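Local coordinates for protein alpha-galacturonidase (Bacillus subtilis, PDB 3FEF) that hydrolyses alpha-1,4-linked galacturonides such as di-galacturonate, releasing alpha-D-galacturonate, as an NAD(+)- and manganese-dependent family 4 glycosidase, at residues I11-S15 against A37-L41; D77-I83 against S140-T146. All blocks are in the same frame, centred on the assembly; numbering follows the deposited sequence.

Interaction 1: residues I11-S15 against A37-L41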
loop_
_atom_site.group_PDB
_atom_site.type_symbol
_atom_site.label_atom_id
_atom_site.label_comp_id
_atom_site.label_asym_id
_atom_site.label_seq_id
_atom_site.Cartn_x
_atom_site.Cartn_y
_atom_site.Cartn_z
ATOM N N ILE A 11 -16.321 9.205 -31.667
ATOM C CA ILE A 11 -16.736 7.822 -31.849
ATOM C C ILE A 11 -18.154 7.613 -31.314
ATOM O O ILE A 11 -18.422 7.754 -30.116
ATOM C CB ILE A 11 -15.756 6.854 -31.170
ATOM C CG1 ILE A 11 -14.343 7.111 -31.678
ATOM C CG2 ILE A 11 -16.184 5.414 -31.420
ATOM C CD1 ILE A 11 -13.271 6.383 -30.920
ATOM N N GLY A 12 -19.063 7.285 -32.229
ATOM C CA GLY A 12 -20.483 7.246 -31.956
ATOM C C GLY A 12 -21.058 8.508 -32.559
ATOM O O GLY A 12 -22.104 9.017 -32.110
ATOM N N GLY A 13 -20.373 9.008 -33.593
ATOM C CA GLY A 13 -20.712 10.286 -34.237
ATOM C C GLY A 13 -22.083 10.403 -34.896
ATOM O O GLY A 13 -22.431 11.458 -35.450
ATOM N N GLY A 14 -22.865 9.329 -34.838
ATOM C CA GLY A 14 -24.235 9.364 -35.326
ATOM C C GLY A 14 -25.158 9.638 -34.152
ATOM O O GLY A 14 -26.378 9.713 -34.306
ATOM N N SER A 15 -24.555 9.789 -32.975
ATOM C CA SER A 15 -25.292 9.983 -31.724
ATOM C C SER A 15 -26.325 11.088 -31.845
ATOM O O SER A 15 -26.100 12.102 -32.498
ATOM C CB SER A 15 -24.328 10.318 -30.591
ATOM O OG SER A 15 -24.984 11.081 -29.586
ATOM N N ALA A 37 -14.148 15.037 -36.624
ATOM C CA ALA A 37 -14.318 13.826 -37.418
ATOM C C ALA A 37 -15.372 12.934 -36.748
ATOM O O ALA A 37 -15.166 12.461 -35.615
ATOM C CB ALA A 37 -13.006 13.089 -37.536
ATOM N N LEU A 38 -16.495 12.720 -37.438
ATOM C CA LEU A 38 -17.574 11.881 -36.927
ATOM C C LEU A 38 -17.450 10.437 -37.420
ATOM O O LEU A 38 -17.517 10.169 -38.619
ATOM C CB LEU A 38 -18.927 12.449 -37.351
ATOM C CG LEU A 38 -19.316 13.866 -36.908
ATOM C CD1 LEU A 38 -20.542 14.344 -37.662
ATOM C CD2 LEU A 38 -19.581 13.926 -35.413
ATOM N N TYR A 39 -17.266 9.495 -36.505
ATOM C CA TYR A 39 -17.236 8.093 -36.908
ATOM C C TYR A 39 -18.337 7.294 -36.231
ATOM O O TYR A 39 -18.580 7.436 -35.028
ATOM C CB TYR A 39 -15.878 7.453 -36.615
ATOM C CG TYR A 39 -15.889 5.972 -36.874
ATOM C CD1 TYR A 39 -15.685 5.472 -38.158
ATOM C CD2 TYR A 39 -16.143 5.069 -35.842
ATOM C CE1 TYR A 39 -15.720 4.116 -38.404
ATOM C CE2 TYR A 39 -16.180 3.699 -36.078
ATOM C CZ TYR A 39 -15.962 3.234 -37.366
ATOM O OH TYR A 39 -15.987 1.877 -37.619
ATOM N N ASP A 40 -18.990 6.433 -37.008
ATOM C CA ASP A 40 -20.088 5.623 -36.507
ATOM C C ASP A 40 -20.312 4.427 -37.423
ATOM O O ASP A 40 -20.278 4.562 -38.645
ATOM C CB ASP A 40 -21.365 6.465 -36.419
ATOM C CG ASP A 40 -22.418 5.839 -35.508
ATOM O OD1 ASP A 40 -22.746 4.650 -35.706
ATOM O OD2 ASP A 40 -22.914 6.541 -34.594
ATOM N N LEU A 41 -20.548 3.260 -36.836
ATOM C CA LEU A 41 -20.836 2.066 -37.626
ATOM C C LEU A 41 -21.959 2.382 -38.608
ATOM O O LEU A 41 -21.945 1.927 -39.748
ATOM C CB LEU A 41 -21.240 0.901 -36.721
ATOM C CG LEU A 41 -20.159 0.394 -35.759
ATOM C CD1 LEU A 41 -20.701 -0.723 -34.859
ATOM C CD2 LEU A 41 -18.926 -0.082 -36.551
#

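Interaction 2: residues D77-I83 against S140-T146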
loop_
_atom_site.group_PDB
_atom_site.type_symbol
_atom_site.label_atom_id
_atom_site.label_comp_id
_atom_site.label_asym_id
_atom_site.label_seq_id
_atom_site.Cartn_x
_atom_site.Cartn_y
_atom_site.Cartn_z
ATOM N N ASP A 77 -6.781 15.562 -31.309
ATOM C CA ASP A 77 -6.348 16.117 -30.021
ATOM C C ASP A 77 -7.243 15.602 -28.900
ATOM O O ASP A 77 -6.805 15.397 -27.763
ATOM C CB ASP A 77 -6.416 17.653 -30.046
ATOM C CG ASP A 77 -5.581 18.256 -31.161
ATOM O OD1 ASP A 77 -4.349 18.081 -31.131
ATOM O OD2 ASP A 77 -6.149 18.892 -32.070
ATOM N N ILE A 78 -8.506 15.382 -29.240
ATOM C CA ILE A 78 -9.499 14.940 -28.288
ATOM C C ILE A 78 -10.247 13.787 -28.934
ATOM O O ILE A 78 -10.483 13.815 -30.146
ATOM C CB ILE A 78 -10.502 16.073 -27.979
ATOM C CG1 ILE A 78 -9.766 17.297 -27.407
ATOM C CG2 ILE A 78 -11.595 15.590 -27.061
ATOM C CD1 ILE A 78 -9.103 17.068 -26.053
ATOM N N VAL A 79 -10.573 12.768 -28.136
ATOM C CA VAL A 79 -11.423 11.645 -28.572
ATOM C C VAL A 79 -12.612 11.527 -27.629
ATOM O O VAL A 79 -12.455 11.335 -26.416
ATOM C CB VAL A 79 -10.654 10.287 -28.636
ATOM C CG1 VAL A 79 -11.543 9.197 -29.191
ATOM C CG2 VAL A 79 -9.417 10.417 -29.519
ATOM N N ILE A 80 -13.806 11.672 -28.188
ATOM C CA ILE A 80 -15.022 11.533 -27.429
ATOM C C ILE A 80 -15.667 10.221 -27.829
ATOM O O ILE A 80 -15.722 9.879 -29.019
ATOM C CB ILE A 80 -15.980 12.677 -27.761
ATOM C CG1 ILE A 80 -15.321 14.017 -27.413
ATOM C CG2 ILE A 80 -17.336 12.477 -27.064
ATOM C CD1 ILE A 80 -16.123 15.175 -27.877
ATOM N N ILE A 81 -16.140 9.476 -26.835
ATOM C CA ILE A 81 -16.790 8.202 -27.091
ATOM C C ILE A 81 -18.177 8.187 -26.482
ATOM O O ILE A 81 -18.351 8.329 -25.257
ATOM C CB ILE A 81 -16.008 7.008 -26.505
ATOM C CG1 ILE A 81 -14.531 7.099 -26.892
ATOM C CG2 ILE A 81 -16.648 5.685 -26.964
ATOM C CD1 ILE A 81 -13.635 6.103 -26.123
ATOM N N SER A 82 -19.156 7.997 -27.350
ATOM C CA SER A 82 -20.524 7.896 -26.935
ATOM C C SER A 82 -21.257 6.924 -27.840
ATOM O O SER A 82 -21.924 7.338 -28.790
ATOM C CB SER A 82 -21.169 9.267 -27.043
ATOM O OG SER A 82 -22.556 9.126 -27.069
ATOM N N ILE A 83 -21.106 5.634 -27.572
ATOM C CA ILE A 83 -21.739 4.605 -28.388
ATOM C C ILE A 83 -22.698 3.774 -27.566
ATOM O O ILE A 83 -22.703 3.829 -26.332
ATOM C CB ILE A 83 -20.721 3.628 -28.973
ATOM C CG1 ILE A 83 -19.956 2.938 -27.846
ATOM C CG2 ILE A 83 -19.773 4.330 -29.961
ATOM C CD1 ILE A 83 -18.971 1.942 -28.344
ATOM N N SER A 140 -3.713 11.841 -27.410
ATOM C CA SER A 140 -4.962 12.584 -27.251
ATOM C C SER A 140 -5.566 12.365 -25.866
ATOM O O SER A 140 -5.278 11.359 -25.199
ATOM C CB SER A 140 -5.965 12.142 -28.305
ATOM O OG SER A 140 -6.091 10.725 -28.280
ATOM N N TRP A 141 -6.403 13.305 -25.430
ATOM C CA TRP A 141 -7.270 13.058 -24.284
ATOM C C TRP A 141 -8.560 12.406 -24.751
ATOM O O TRP A 141 -9.122 12.793 -25.770
ATOM C CB TRP A 141 -7.538 14.347 -23.495
ATOM C CG TRP A 141 -6.411 14.639 -22.608
ATOM C CD1 TRP A 141 -5.301 15.438 -22.881
ATOM C CD2 TRP A 141 -6.208 14.097 -21.306
ATOM N NE1 TRP A 141 -4.450 15.412 -21.806
ATOM C CE2 TRP A 141 -4.983 14.603 -20.827
ATOM C CE3 TRP A 141 -6.959 13.241 -20.485
ATOM C CZ2 TRP A 141 -4.489 14.282 -19.560
ATOM C CZ3 TRP A 141 -6.460 12.912 -19.243
ATOM C CH2 TRP A 141 -5.235 13.435 -18.791
ATOM N N VAL A 142 -9.010 11.404 -24.005
ATOM C CA VAL A 142 -10.189 10.603 -24.351
ATOM C C VAL A 142 -11.287 10.893 -23.329
ATOM O O VAL A 142 -11.065 10.764 -22.134
ATOM C CB VAL A 142 -9.845 9.091 -24.283
ATOM C CG1 VAL A 142 -11.017 8.248 -24.745
ATOM C CG2 VAL A 142 -8.611 8.790 -25.128
ATOM N N ILE A 143 -12.453 11.331 -23.780
ATOM C CA ILE A 143 -13.566 11.495 -22.864
ATOM C C ILE A 143 -14.639 10.469 -23.161
ATOM O O ILE A 143 -15.269 10.520 -24.191
ATOM C CB ILE A 143 -14.177 12.917 -22.934
ATOM C CG1 ILE A 143 -13.080 13.982 -22.836
ATOM C CG2 ILE A 143 -15.251 13.092 -21.835
ATOM C CD1 ILE A 143 -13.626 15.408 -22.975
ATOM N N ASN A 144 -14.853 9.536 -22.242
ATOM C CA ASN A 144 -15.883 8.526 -22.427
ATOM C C ASN A 144 -17.214 8.907 -21.774
ATOM O O ASN A 144 -17.270 9.302 -20.610
ATOM C CB ASN A 144 -15.395 7.171 -21.891
ATOM C CG ASN A 144 -16.433 6.076 -22.046
ATOM O OD1 ASN A 144 -17.086 5.963 -23.082
ATOM N ND2 ASN A 144 -16.598 5.266 -21.012
ATOM N N TYR A 145 -18.290 8.753 -22.534
ATOM C CA TYR A 145 -19.630 9.029 -22.083
ATOM C C TYR A 145 -20.466 7.754 -22.031
ATOM O O TYR A 145 -21.607 7.779 -21.564
ATOM C CB TYR A 145 -20.321 9.985 -23.054
ATOM C CG TYR A 145 -19.881 11.409 -22.939
ATOM C CD1 TYR A 145 -20.225 12.173 -21.824
ATOM C CD2 TYR A 145 -19.142 12.007 -23.945
ATOM C CE1 TYR A 145 -19.831 13.485 -21.708
ATOM C CE2 TYR A 145 -18.742 13.323 -23.846
ATOM C CZ TYR A 145 -19.084 14.055 -22.714
ATOM O OH TYR A 145 -18.707 15.365 -22.610
ATOM N N THR A 146 -19.908 6.658 -22.533
ATOM C CA THR A 146 -20.654 5.402 -22.666
ATOM C C THR A 146 -20.823 4.651 -21.334
ATOM O O THR A 146 -19.914 4.640 -20.513
ATOM C CB THR A 146 -19.944 4.439 -23.637
ATOM O OG1 THR A 146 -19.642 5.100 -24.876
ATOM C CG2 THR A 146 -20.817 3.237 -23.897
#

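Interaction 1: residues I11-S15 against A37-L41
The carbonyl O of Tyr39 takes two backbone donors: Gly12 N and Gly13 N each lie 2.8 Å from it. The carboxylate of Asp40 turns back on the loop, and its OD2 accepts from Gly14 N at 2.8 Å; its OD1 is held by the backbone N of Asp42. The loop is a type I turn closed by Ser15 N to Gly12 O at 2.7 Å. This is the glycine-rich turn of a Rossmann fold, linking strand 6-11 to helix 18-28, met by the acidic residue just past the second strand, within the region assigned by similarity to NAD(+) binding. The glycines let the chains close up: a CB on Gly13 would clash with Leu38 CB and Tyr39 N, and one on Gly14 with Asp40 OD2. Gly12, at a positive phi of 103°, has no room for a CB either: it would press on Ile11 O. Leu38 CD2 sits 3.8 Å from Gly13 O, and Ile11 CG2 approaches the edge of the Tyr39 ring, 4.4 Å from CD2.

Interaction 2: residues D77-I83 against S140-T146
Branched aliphatic residues fill the middle of this parallel strand pair. Val79 and Ile81 share a face with Val142, Ile81 CD1 lying 3.7 Å from Val142 CG1, and helix 112-136 covers part of that face through Phe126. Ile78, Ile80 and Ile143 occupy the other, where Ile80 CG2 meets the edge of the Tyr145 ring, 3.6 Å from CE2. Between the faces the backbones are stitched in regular parallel fashion: Val79 N to Trp141 O (2.8 Å), Ile143 N to Val79 O (2.6 Å), Ile81 N to Ile143 O (3.0 Å) and Tyr145 N to Ile81 O (2.8 Å). These are neighbouring strands of the Rossmann sheet, 78-81 and 141-144, joined through helices. Past their C-terminal ends the bonding passes to side chains. Ile83 N donates to Thr146 OG1 at 3.1 Å, while Thr146 N closes an Asx turn on Asn144 OD1 at 3.0 Å. Polar groups thus take over where the strands end, consistent with an ordered backbone just before Asn147, assigned to substrate binding by similarity.

Both contacts belong to one parallel Rossmann sheet, and strand 6-11 lies between strands 34-39 and 78-81: Ile11 forms the bridge to Tyr39 in interaction 1 and, on its other side, probably hydrogen-bonds through its N to Ile80 O (2.8 Å) and through its O to Ser82 N (2.9 Å) of interaction 2. The centres are about 11 Å apart. Interaction 2 is the buried one, a full strand pairing covering 607 Å² with mostly aliphatic side chains; interaction 1 covers 289 Å², is only partly buried, and relies on glycine backbone and a carboxylate. Ile83 CG2 also packs on Gly12 CA (3.6 Å), so the loop endings meet at the C-terminal ends of the strands.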